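Local coordinates for protein inulin fructotransferase (PDB 2INV) that probably depolymerises the fructan inulin by intramolecular fructosyl transfer, acting as a lyase that releases a cyclic difructose dianhydride, at residues D40-A43 and D44-R48; L280-L283 and N284-E288; S399-S402 and D403-I406. All coordinates share one frame; numbering follows the deposited sequence.

Contact 1 of 3, residues D40-A43 and D44-R48; sequences DIIA and DIKQR
Asp40 to Gln47 are tied by the i to i+4 hydrogen bonds of an alpha-helix, the C-terminal part of helix 30-48. Lys46 N reaches Ile42 O at 3.0 Å in a nearly straight bond (166° at the hydrogen), and Ile45 N meets Ile41 O at 3.0 Å. Ile41 O takes a second, weak bond from Asp44 N at 2.8 Å, although that amide also bonds to Asp40 O, so the amide is shared between two carbonyls.

One turn apart on the buried side, Ile41 CG2 and Ile45 CD1 touch at 4.1 Å, the two side chains crossing obliquely. Ile45 CG1 lies opposite the carbonyl carbon and beside its own amide, which leans it back over the preceding turn, 3.3 Å from Ile41 O. Lys46 runs across the branch of Ile42, its CE 4.0 Å from Ile42 CG2; a bend at chi3 (-93°) turns the chain, and the ammonium NZ forms a salt bridge with Asp76. On another side of the helix Arg48 NE bonds Asp44 OD2 at 3.0 Å in an i to i+4 salt bridge. The carboxylate oxygen lies close to the guanidinium plane, while NE comes from above the carboxylate, 46° out of its plane. Tyr15 OH bonds both Asp44 OD2 and Arg48 NH2, completing a polar network of three residues that probably limits how the carboxylate and guanidinium can turn.

Ile41 and Ile45 both pack on Tyr15 of strand 14-16, while in strand 58-62 Ile41 meets Ile60 and Ile45 meets Ala58, and Ile42 rests on Val73 and Val75 of strand 73-75; the amphipathic helix thus covers the N-terminal end of the parallel beta-helix.

Contact 2 of 3, residues L280-L283 and N284-E288; sequences LRLL and NGCKE
Leu282 and Leu283 end strand 280-283, and Cys286 lies past a sharp corner at Asn284, where a short, weakly bonded strand at about 285-287 leaves at 102° with its axis 5.7 Å away at closest approach. Asn284 and Gly285 both have positive phi, and these two residues carry the chain from one face of the right-handed parallel beta-helix to the next.

Inside the corner, Cys286 points back at the first strand. Its CB lies 3.6 Å from Leu282 CG and 3.9 Å from Leu282 CD2, the methylene thus resting against the leucine's branch point and one methyl. With SG opposite the carbonyl carbon and beside the amide (chi1 -70°), the sulfur swings past the leucine to within 3.2 Å of Leu283 O. Phe259 of the preceding coil packs on both Leu282 and Cys286, and Ile322 of the following coil touches Leu282, so the pair belongs to the apolar interior between coils. Asn284 turns outward instead: its CG comes 4.0 Å from Leu283 CB, and its OD1 bonds to Thr260 OG1 in the coil before.

Side-chain amides secure the second strand to both neighbouring coils, Asn263 OD1 accepting from Lys287 N and Asn327 ND2 donating to Cys286 O.

The two segments themselves share the apolar packing of Leu282 on Cys286 and a close approach of sulfur to a carbonyl, with no hydrogen bond between them. The bend therefore appears to be kept by the backbone turn at Asn284 and Gly285, by apolar packing, and by polar bonds to adjacent coils.

Contact 3 of 3, residues S399-S402 and D403-I406; sequences SYSS and DTAI
Ser401 and Asp403 meet at a tight turn near the C-terminal end of the right-handed parallel beta-helix, where the chain passes from strand 397-399 to strand 405-407. The hydroxyl Ser401 OG lies 2.6 Å from Asp403 OD1 in a short hydrogen bond that spans two residues. It approaches from above the carboxylate, 55° out of its plane. Ser401 OG lies opposite its own backbone N (chi1 174°), which carries it across the turn to the acid.

A second pair bridges the turn further in. Ser399 OG and Thr404 OG1 are hydrogen-bonded at 2.9 Å, with the position of the proton unsettled. Thr404 presses close here, its CB 3.1 Å from Ser399 OG, while its OG1 also stands 3.6 Å from Ser401 CB. Beyond this pair Ile406 CD1 lies 4.1 Å from Ser399 CB.

The preceding coil positions both ends of the Ser401-Asp403 bond. Thr383 O is a further hydrogen-bond partner of Ser401 OG, whose single proton must be shared between it and Asp403 OD1. Asp403 OD1 also accepts from the backbone amide His385 N, which may help stabilise its negative charge. Leu379 of strand 375-379 touches Thr404, and backbone bonds join Tyr400 to Leu379 and Ala405 to Ser386 and Val388, continuing the coil-on-coil stacking on each flank of the turn.

The amide nitrogen Thr404 N is buried by the contact and has no partner in the model.

The three contacts mark successive points along one parallel beta-helix: contact 1 covers its N-terminal end, contact 2 is a corner of the coiled wall, and contact 3 a turn near its C-terminal end. Contacts 1 and 3 lie on opposite sides of the chain's centre, their centres 63 Å apart. Contact 2 is 43 Å from contact 1 but 20 Å from contact 3, centre to centre, and even this closer pair stays about 16 Å apart at nearest atoms. None of their residues is among those seen lining the sugar sites, such as Glu204, Phe250, Arg252, Phe275 and Tyr303; all three are structural parts of the fold.

Contact 1 of 3, residues D40-A43 and D44-R48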
loop_
_atom_site.group_PDB
_atom_site.type_symbol
_atom_site.label_atom_id
_atom_site.label_comp_id
_atom_site.label_asym_id
_atom_site.label_seq_id
_atom_site.Cartn_x
_atom_site.Cartn_y
_atom_site.Cartn_z
ATOM N N ASP A 40 23.737 -12.406 22.214
ATOM C CA ASP A 40 23.620 -13.468 23.210
ATOM C C ASP A 40 22.252 -14.127 23.099
ATOM O O ASP A 40 22.124 -15.324 23.355
ATOM C CB ASP A 40 23.826 -12.948 24.636
ATOM C CG ASP A 40 24.006 -14.077 25.647
ATOM O OD1 ASP A 40 24.998 -14.828 25.539
ATOM O OD2 ASP A 40 23.157 -14.215 26.550
ATOM N N ILE A 41 21.227 -13.360 22.724
ATOM C CA ILE A 41 19.904 -13.956 22.575
ATOM C C ILE A 41 19.917 -14.922 21.395
ATOM O O ILE A 41 19.448 -16.046 21.508
ATOM C CB ILE A 41 18.799 -12.899 22.347
ATOM C CG1 ILE A 41 18.525 -12.140 23.649
ATOM C CG2 ILE A 41 17.526 -13.583 21.872
ATOM C CD1 ILE A 41 17.699 -10.884 23.468
ATOM N N ILE A 42 20.460 -14.486 20.264
ATOM C CA ILE A 42 20.524 -15.351 19.089
ATOM C C ILE A 42 21.320 -16.601 19.435
ATOM O O ILE A 42 21.034 -17.688 18.930
ATOM C CB ILE A 42 21.202 -14.660 17.886
ATOM C CG1 ILE A 42 20.348 -13.485 17.413
ATOM C CG2 ILE A 42 21.374 -15.663 16.740
ATOM C CD1 ILE A 42 21.008 -12.626 16.351
ATOM N N ALA A 43 22.317 -16.448 20.305
ATOM C CA ALA A 43 23.133 -17.577 20.716
ATOM C C ALA A 43 22.274 -18.549 21.520
ATOM O O ALA A 43 22.479 -19.755 21.457
ATOM C CB ALA A 43 24.321 -17.096 21.544
ATOM N N ASP A 44 21.305 -18.028 22.267
ATOM C CA ASP A 44 20.435 -18.890 23.061
ATOM C C ASP A 44 19.424 -19.598 22.169
ATOM O O ASP A 44 19.009 -20.718 22.461
ATOM C CB ASP A 44 19.678 -18.096 24.126
ATOM C CG ASP A 44 18.795 -18.987 24.993
ATOM O OD1 ASP A 44 19.339 -19.757 25.817
ATOM O OD2 ASP A 44 17.556 -18.927 24.837
ATOM N N ILE A 45 19.026 -18.937 21.087
ATOM C CA ILE A 45 18.068 -19.508 20.152
ATOM C C ILE A 45 18.724 -20.703 19.473
ATOM O O ILE A 45 18.122 -21.774 19.365
ATOM C CB ILE A 45 17.661 -18.480 19.079
ATOM C CG1 ILE A 45 16.924 -17.313 19.741
ATOM C CG2 ILE A 45 16.778 -19.140 18.021
ATOM C CD1 ILE A 45 16.580 -16.182 18.790
ATOM N N LYS A 46 19.961 -20.512 19.017
ATOM C CA LYS A 46 20.707 -21.579 18.355
ATOM C C LYS A 46 20.979 -22.673 19.382
ATOM O O LYS A 46 21.020 -23.856 19.051
ATOM C CB LYS A 46 22.025 -21.044 17.792
ATOM C CG LYS A 46 21.832 -20.029 16.672
ATOM C CD LYS A 46 23.113 -19.818 15.856
ATOM C CE LYS A 46 23.937 -18.668 16.386
ATOM N NZ LYS A 46 25.149 -18.451 15.536
ATOM N N GLN A 47 21.147 -22.260 20.633
ATOM C CA GLN A 47 21.390 -23.175 21.733
ATOM C C GLN A 47 20.273 -24.184 21.724
ATOM O O GLN A 47 20.475 -25.398 21.662
ATOM C CB GLN A 47 21.285 -22.425 23.047
ATOM C CG GLN A 47 21.800 -23.182 24.225
ATOM C CD GLN A 47 23.283 -23.313 24.164
ATOM O OE1 GLN A 47 23.817 -24.195 23.483
ATOM N NE2 GLN A 47 23.978 -22.403 24.847
ATOM N N ARG A 48 19.077 -23.620 21.791
ATOM C CA ARG A 48 17.836 -24.360 21.864
ATOM C C ARG A 48 17.328 -25.048 20.598
ATOM O O ARG A 48 16.874 -26.193 20.664
ATOM C CB ARG A 48 16.769 -23.430 22.446
ATOM C CG ARG A 48 17.071 -23.078 23.903
ATOM C CD ARG A 48 16.031 -22.169 24.557
ATOM N NE ARG A 48 15.742 -20.997 23.743
ATOM C CZ ARG A 48 14.756 -20.939 22.855
ATOM N NH1 ARG A 48 13.962 -21.989 22.675
ATOM N NH2 ARG A 48 14.561 -19.835 22.146
#

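Contact 2 of 3, residues L280-L283 and N284-E288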
loop_
_atom_site.group_PDB
_atom_site.type_symbol
_atom_site.label_atom_id
_atom_site.label_comp_id
_atom_site.label_asym_id
_atom_site.label_seq_id
_atom_site.Cartn_x
_atom_site.Cartn_y
_atom_site.Cartn_z
ATOM N N LEU A 280 15.215 9.961 -11.651
ATOM C CA LEU A 280 14.774 8.622 -12.027
ATOM C C LEU A 280 15.757 8.126 -13.086
ATOM O O LEU A 280 15.772 8.633 -14.209
ATOM C CB LEU A 280 13.362 8.692 -12.627
ATOM C CG LEU A 280 12.634 7.228 -12.324
ATOM C CD1 LEU A 280 11.146 7.493 -12.363
ATOM C CD2 LEU A 280 13.179 6.285 -13.335
ATOM N N ARG A 281 16.571 7.131 -12.743
ATOM C CA ARG A 281 17.566 6.625 -13.687
ATOM C C ARG A 281 17.472 5.153 -14.082
ATOM O O ARG A 281 17.381 4.265 -13.237
ATOM C CB ARG A 281 18.971 6.892 -13.150
ATOM C CG ARG A 281 19.256 8.350 -12.833
ATOM C CD ARG A 281 20.717 8.533 -12.456
ATOM N NE ARG A 281 20.918 9.671 -11.563
ATOM C CZ ARG A 281 22.103 10.052 -11.095
ATOM N NH1 ARG A 281 23.196 9.383 -11.440
ATOM N NH2 ARG A 281 22.200 11.099 -10.286
ATOM N N LEU A 282 17.503 4.914 -15.388
ATOM C CA LEU A 282 17.478 3.564 -15.944
ATOM C C LEU A 282 18.789 3.444 -16.704
ATOM O O LEU A 282 18.939 3.897 -17.839
ATOM C CB LEU A 282 16.275 3.354 -16.868
ATOM C CG LEU A 282 15.268 2.356 -16.282
ATOM C CD1 LEU A 282 14.766 2.843 -14.935
ATOM C CD2 LEU A 282 14.107 2.161 -17.246
ATOM N N LEU A 283 19.752 2.837 -16.025
ATOM C CA LEU A 283 21.113 2.674 -16.517
ATOM C C LEU A 283 21.553 1.272 -16.891
ATOM O O LEU A 283 20.936 0.276 -16.523
ATOM C CB LEU A 283 22.079 3.186 -15.450
ATOM C CG LEU A 283 21.654 4.492 -14.780
ATOM C CD1 LEU A 283 22.508 4.771 -13.556
ATOM C CD2 LEU A 283 21.767 5.604 -15.799
ATOM N N ASN A 284 22.650 1.229 -17.633
ATOM C CA ASN A 284 23.275 -0.005 -18.058
ATOM C C ASN A 284 22.280 -1.036 -18.583
ATOM O O ASN A 284 22.136 -2.129 -18.033
ATOM C CB ASN A 284 24.076 -0.543 -16.877
ATOM C CG ASN A 284 24.936 0.536 -16.241
ATOM O OD1 ASN A 284 25.118 0.571 -15.021
ATOM N ND2 ASN A 284 25.445 1.442 -17.068
ATOM N N GLY A 285 21.574 -0.640 -19.635
ATOM C CA GLY A 285 20.608 -1.500 -20.283
ATOM C C GLY A 285 19.454 -2.072 -19.483
ATOM O O GLY A 285 19.432 -3.270 -19.203
ATOM N N CYS A 286 18.482 -1.240 -19.126
ATOM C CA CYS A 286 17.314 -1.741 -18.411
ATOM C C CYS A 286 16.310 -2.004 -19.521
ATOM O O CYS A 286 16.100 -1.149 -20.387
ATOM C CB CYS A 286 16.774 -0.695 -17.430
ATOM S SG CYS A 286 17.834 -0.407 -15.997
ATOM N N LYS A 287 15.688 -3.179 -19.503
ATOM C CA LYS A 287 14.736 -3.529 -20.553
ATOM C C LYS A 287 13.310 -3.769 -20.071
ATOM O O LYS A 287 13.081 -4.312 -18.991
ATOM C CB LYS A 287 15.196 -4.797 -21.291
ATOM C CG LYS A 287 16.557 -4.710 -21.969
ATOM C CD LYS A 287 16.828 -5.963 -22.814
ATOM C CE LYS A 287 16.858 -7.235 -22.001
ATOM N NZ LYS A 287 18.007 -7.309 -21.056
ATOM N N GLU A 288 12.358 -3.355 -20.898
ATOM C CA GLU A 288 10.938 -3.574 -20.652
ATOM C C GLU A 288 10.338 -3.144 -19.309
ATOM O O GLU A 288 9.561 -3.881 -18.703
ATOM C CB GLU A 288 10.651 -5.059 -20.914
ATOM C CG GLU A 288 11.066 -5.472 -22.323
ATOM C CD GLU A 288 11.514 -6.924 -22.442
ATOM O OE1 GLU A 288 10.951 -7.786 -21.738
ATOM O OE2 GLU A 288 12.429 -7.199 -23.249
#

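Contact 3 of 3, residues S399-S402 and D403-I406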
loop_
_atom_site.group_PDB
_atom_site.type_symbol
_atom_site.label_atom_id
_atom_site.label_comp_id
_atom_site.label_asym_id
_atom_site.label_seq_id
_atom_site.Cartn_x
_atom_site.Cartn_y
_atom_site.Cartn_z
ATOM N N SER A 399 14.581 14.975 -31.436
ATOM C CA SER A 399 14.898 13.615 -31.828
ATOM C C SER A 399 16.145 13.649 -32.698
ATOM O O SER A 399 16.128 14.210 -33.796
ATOM C CB SER A 399 13.734 12.994 -32.602
ATOM O OG SER A 399 14.103 11.745 -33.171
ATOM N N TYR A 400 17.232 13.061 -32.206
ATOM C CA TYR A 400 18.480 13.030 -32.965
ATOM C C TYR A 400 18.532 11.766 -33.769
ATOM O O TYR A 400 19.577 11.401 -34.317
ATOM C CB TYR A 400 19.682 13.043 -32.046
ATOM C CG TYR A 400 19.862 14.354 -31.364
ATOM C CD1 TYR A 400 19.996 15.528 -32.099
ATOM C CD2 TYR A 400 19.889 14.425 -29.987
ATOM C CE1 TYR A 400 20.162 16.743 -31.473
ATOM C CE2 TYR A 400 20.050 15.633 -29.337
ATOM C CZ TYR A 400 20.186 16.789 -30.086
ATOM O OH TYR A 400 20.358 17.984 -29.448
ATOM N N SER A 401 17.408 11.074 -33.809
ATOM C CA SER A 401 17.348 9.852 -34.568
ATOM C C SER A 401 16.391 10.176 -35.689
ATOM O O SER A 401 15.690 11.196 -35.628
ATOM C CB SER A 401 16.802 8.731 -33.702
ATOM O OG SER A 401 16.617 7.554 -34.470
ATOM N N SER A 402 16.348 9.329 -36.708
ATOM C CA SER A 402 15.447 9.599 -37.802
ATOM C C SER A 402 14.357 8.550 -37.928
ATOM O O SER A 402 13.513 8.635 -38.835
ATOM C CB SER A 402 16.229 9.709 -39.108
ATOM O OG SER A 402 16.940 8.507 -39.376
ATOM N N ASP A 403 14.373 7.562 -37.037
ATOM C CA ASP A 403 13.333 6.550 -37.080
ATOM C C ASP A 403 12.360 6.792 -35.939
ATOM O O ASP A 403 11.504 5.954 -35.649
ATOM C CB ASP A 403 13.905 5.137 -36.973
ATOM C CG ASP A 403 15.202 5.088 -36.199
ATOM O OD1 ASP A 403 15.209 5.435 -34.996
ATOM O OD2 ASP A 403 16.228 4.697 -36.795
ATOM N N THR A 404 12.486 7.943 -35.290
ATOM C CA THR A 404 11.587 8.254 -34.199
ATOM C C THR A 404 10.235 8.660 -34.751
ATOM O O THR A 404 10.142 9.464 -35.688
ATOM C CB THR A 404 12.114 9.401 -33.331
ATOM O OG1 THR A 404 13.348 9.010 -32.710
ATOM C CG2 THR A 404 11.093 9.742 -32.254
ATOM N N ALA A 405 9.188 8.080 -34.177
ATOM C CA ALA A 405 7.828 8.400 -34.578
ATOM C C ALA A 405 7.311 9.346 -33.502
ATOM O O ALA A 405 7.334 9.008 -32.306
ATOM C CB ALA A 405 6.990 7.141 -34.641
ATOM N N ILE A 406 6.861 10.524 -33.925
ATOM C CA ILE A 406 6.373 11.534 -32.997
ATOM C C ILE A 406 4.968 12.017 -33.342
ATOM O O ILE A 406 4.632 12.183 -34.513
ATOM C CB ILE A 406 7.295 12.776 -33.012
ATOM C CG1 ILE A 406 8.737 12.375 -32.701
ATOM C CG2 ILE A 406 6.797 13.819 -32.012
ATOM C CD1 ILE A 406 9.722 13.523 -32.794
#